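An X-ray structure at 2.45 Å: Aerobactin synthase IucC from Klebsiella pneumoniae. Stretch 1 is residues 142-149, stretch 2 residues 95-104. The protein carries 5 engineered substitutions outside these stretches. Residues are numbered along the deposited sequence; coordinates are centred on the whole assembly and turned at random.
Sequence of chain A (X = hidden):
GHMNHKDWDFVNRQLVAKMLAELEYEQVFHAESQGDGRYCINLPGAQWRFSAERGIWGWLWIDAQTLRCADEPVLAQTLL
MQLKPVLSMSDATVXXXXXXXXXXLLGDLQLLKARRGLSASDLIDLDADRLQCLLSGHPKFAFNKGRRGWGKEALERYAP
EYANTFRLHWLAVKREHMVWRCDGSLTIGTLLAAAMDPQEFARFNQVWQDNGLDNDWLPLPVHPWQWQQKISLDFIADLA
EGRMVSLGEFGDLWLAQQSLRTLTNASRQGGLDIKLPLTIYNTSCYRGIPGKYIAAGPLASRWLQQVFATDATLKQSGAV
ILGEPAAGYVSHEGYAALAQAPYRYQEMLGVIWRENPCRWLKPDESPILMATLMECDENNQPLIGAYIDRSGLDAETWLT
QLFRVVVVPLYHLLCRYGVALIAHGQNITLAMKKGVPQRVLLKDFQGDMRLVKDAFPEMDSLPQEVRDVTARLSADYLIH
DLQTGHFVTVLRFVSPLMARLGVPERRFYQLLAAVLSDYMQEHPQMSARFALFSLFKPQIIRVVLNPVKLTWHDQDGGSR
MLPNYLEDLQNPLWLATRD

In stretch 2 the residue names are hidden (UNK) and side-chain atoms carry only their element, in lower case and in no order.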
# COMPACT_ATOMS: atom_id res chain seq x y z
N ALA A 142 16.94 4.98 18.20
CA ALA A 142 15.85 5.48 19.03
C ALA A 142 14.51 4.84 18.66
O ALA A 142 13.74 4.44 19.54
CB ALA A 142 15.77 7.00 18.92
N PHE A 143 14.21 4.76 17.37
CA PHE A 143 12.95 4.20 16.87
C PHE A 143 13.28 2.92 16.11
O PHE A 143 13.26 2.89 14.88
CB PHE A 143 12.23 5.23 15.99
CG PHE A 143 12.15 6.60 16.60
CD1 PHE A 143 11.84 6.76 17.94
CD2 PHE A 143 12.40 7.73 15.84
CE1 PHE A 143 11.77 8.02 18.50
CE2 PHE A 143 12.34 8.99 16.39
CZ PHE A 143 12.02 9.14 17.73
N ASN A 144 13.58 1.86 16.85
CA ASN A 144 14.11 0.65 16.24
C ASN A 144 13.05 -0.22 15.58
O ASN A 144 13.40 -1.29 15.06
CB ASN A 144 14.88 -0.18 17.28
CG ASN A 144 14.00 -0.66 18.42
OD1 ASN A 144 12.79 -0.44 18.42
ND2 ASN A 144 14.60 -1.32 19.39
N LYS A 145 11.78 0.18 15.59
CA LYS A 145 10.74 -0.55 14.88
C LYS A 145 10.05 0.31 13.82
O LYS A 145 9.05 -0.12 13.25
CB LYS A 145 9.70 -1.10 15.85
CG LYS A 145 10.24 -2.13 16.82
CD LYS A 145 9.18 -2.57 17.80
CE LYS A 145 9.77 -3.39 18.93
NZ LYS A 145 10.64 -2.55 19.80
N GLY A 146 10.56 1.51 13.55
CA GLY A 146 10.05 2.28 12.44
C GLY A 146 10.45 1.63 11.12
O GLY A 146 11.56 1.14 10.96
N ARG A 147 9.50 1.61 10.18
CA ARG A 147 9.74 0.98 8.89
C ARG A 147 8.96 1.77 7.85
O ARG A 147 7.72 1.71 7.82
CB ARG A 147 9.33 -0.49 8.92
CG ARG A 147 9.99 -1.28 10.06
CD ARG A 147 9.36 -2.65 10.24
NE ARG A 147 10.04 -3.44 11.27
CZ ARG A 147 9.63 -3.57 12.54
NH1 ARG A 147 8.52 -2.96 12.96
NH2 ARG A 147 10.32 -4.32 13.38
N ARG A 148 9.68 2.51 7.01
CA ARG A 148 9.07 3.50 6.13
C ARG A 148 7.93 2.90 5.32
O ARG A 148 8.08 1.88 4.65
CB ARG A 148 10.13 4.08 5.19
CG ARG A 148 9.62 5.16 4.25
CD ARG A 148 9.05 6.34 5.02
NE ARG A 148 10.00 6.85 6.01
CZ ARG A 148 11.01 7.66 5.74
NH1 ARG A 148 11.82 8.06 6.72
NH2 ARG A 148 11.24 8.07 4.50
N GLY A 149 6.77 3.56 5.39
CA GLY A 149 5.60 3.16 4.64
C GLY A 149 4.77 2.07 5.27
O GLY A 149 3.75 1.67 4.69
N UNK A 95 7.80 14.63 10.68
CA UNK A 95 6.65 13.77 10.44
C UNK A 95 7.09 12.34 10.12
O UNK A 95 6.42 11.38 10.51
c UNK A 95 5.79 14.33 9.31
N UNK A 96 8.21 12.19 9.42
CA UNK A 96 8.76 10.86 9.16
C UNK A 96 9.13 10.17 10.47
O UNK A 96 8.81 8.99 10.67
o UNK A 96 11.99 11.12 6.45
c UNK A 96 9.98 10.96 8.25
c UNK A 96 10.90 11.48 5.96
c UNK A 96 9.66 11.39 6.82
o UNK A 96 10.78 11.91 4.79
N UNK A 97 9.81 10.89 11.36
CA UNK A 97 10.24 10.29 12.62
C UNK A 97 9.07 10.07 13.57
O UNK A 97 9.13 9.18 14.42
n UNK A 97 13.52 12.18 12.60
n UNK A 97 14.43 10.65 11.41
c UNK A 97 13.21 10.17 11.82
c UNK A 97 11.30 11.17 13.28
c UNK A 97 14.59 11.87 11.89
c UNK A 97 12.63 11.13 12.57
N UNK A 98 8.01 10.87 13.44
CA UNK A 98 6.80 10.62 14.22
C UNK A 98 6.24 9.24 13.91
O UNK A 98 5.93 8.46 14.82
c UNK A 98 6.43 14.56 16.81
c UNK A 98 6.02 13.01 14.61
c UNK A 98 5.75 11.69 13.92
s UNK A 98 5.92 12.90 16.40
N UNK A 99 6.08 8.93 12.62
CA UNK A 99 5.57 7.61 12.24
C UNK A 99 6.50 6.51 12.72
O UNK A 99 6.04 5.50 13.26
n UNK A 99 2.94 8.86 8.24
o UNK A 99 5.00 8.00 8.00
c UNK A 99 4.08 8.41 8.72
c UNK A 99 5.38 7.56 10.72
c UNK A 99 4.23 8.41 10.23
N UNK A 100 7.81 6.68 12.54
CA UNK A 100 8.76 5.73 13.10
C UNK A 100 8.65 5.68 14.62
O UNK A 100 8.76 4.61 15.22
o UNK A 100 11.36 6.60 10.68
o UNK A 100 9.65 5.22 10.53
c UNK A 100 10.41 5.96 11.19
c UNK A 100 10.19 6.09 12.69
N UNK A 101 8.43 6.84 15.25
CA UNK A 101 8.28 6.88 16.70
C UNK A 101 7.05 6.11 17.15
O UNK A 101 7.11 5.29 18.08
c UNK A 101 8.05 8.58 18.68
c UNK A 101 8.22 8.33 17.18
c UNK A 101 8.64 9.93 19.04
c UNK A 101 6.59 8.54 19.14
N UNK A 102 5.91 6.36 16.50
CA UNK A 102 4.68 5.70 16.92
C UNK A 102 4.66 4.24 16.51
O UNK A 102 4.06 3.41 17.20
c UNK A 102 3.17 7.73 17.09
c UNK A 102 3.38 8.97 16.50
c UNK A 102 2.68 7.71 18.39
c UNK A 102 2.63 10.09 18.47
c UNK A 102 2.41 8.88 19.08
c UNK A 102 3.46 6.44 16.35
o UNK A 102 2.36 11.26 19.15
c UNK A 102 3.11 10.15 17.18
N UNK A 103 5.32 3.89 15.40
CA UNK A 103 5.50 2.49 15.07
C UNK A 103 6.28 1.76 16.16
O UNK A 103 6.02 0.59 16.44
c UNK A 103 6.21 2.34 13.73
N UNK A 104 7.24 2.45 16.79
CA UNK A 104 8.03 1.83 17.85
C UNK A 104 7.19 1.66 19.12
O UNK A 104 7.25 0.61 19.77
c UNK A 104 10.12 2.02 19.25
c UNK A 104 9.28 2.66 18.14
o UNK A 104 10.07 2.76 16.96
O HOH W 1 6.62 5.91 7.36

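Position 95 opens the helical stretch with a single side-chain carbon, exposed and touching nothing of stretch 1: Ala95, a residue at ease in a helix. Position 96 has three carbons in a row, the third carrying two oxygens, a carboxylate that meets the guanidinium of Arg148. This is Glu96. Its OE1 lies 3.1 Å from Arg148 NH1 in a salt bridge, and its CD sits over one face of the guanidinium.

At 97 one carbon leads to a five-membered ring of three carbons and two nitrogens; the CB packs 3.9 Å from Phe143 CE2, and the backbone O lies 3.8 Å from the same CE2. The residue is His97, whose CB gives Phe143 an apolar surface. Position 98 is an unbranched chain of two carbons, a sulfur and a carbon, with no contact to stretch 1. This is Met98, a flexible apolar chain that suits a partly exposed side of the helix turned away from stretch 1. Position 99 bears three carbons, the third with one oxygen and one nitrogen. This amide is Gln99, whose OE1 accepts a hydrogen bond from a water (2.7 Å to the water O); that water in turn accepts one from Gly149 N at 3.1 Å, bridging the stretches.

Position 100 has two carbons, the second carrying two oxygens, one of them 3.5 Å from Gly146 CA: Asp100. The short acid sits at the closest backbone approach, 3.7 Å between its CA and Gly146 CA. A side chain on Gly146 would not fit, since an ideal CB there would stand 2.4 Å from Asp100 CB. Asp100 OD2 lies 4.2 Å from Arg148 NH1, opposite in charge but beyond a salt bridge.

Position 101 carries four carbons, forked at the second; its CB lies over one face of the Phe143 ring, 3.9 Å from the centroid, in a CH-pi contact. This is Leu101, whose CD1 approaches Phe143 CE1 at 3.7 Å. Position 102 has one carbon and a six-carbon ring bearing an oxygen, pointing away from stretch 1: Tyr102, its ring buried and its OH hydrogen-bonded elsewhere in the structure. Position 103 has one carbon, a CB 3.8 Å from Lys145 O: Ala103, small enough to fit there.

At 104 one carbon carries an oxygen and a carbon, the oxygen 3.4 Å from Lys145 N: Thr104. Its OG1 donates to Asp100 O at 2.9 Å and accepts a weak bond from Lys145 N, so one hydroxyl ties the helix backbone to the turn.

The contact works by fitting the type I turn from Phe143 to Gly146 against the helix. Phe143 provides apolar packing, Gly146 permits close approach, Thr104 holds Lys145 N weakly, and the Arg148–Glu96 salt bridge adds a charged contact beyond the turn.

Stretch 2 (95-104) AEHMQDLYAT
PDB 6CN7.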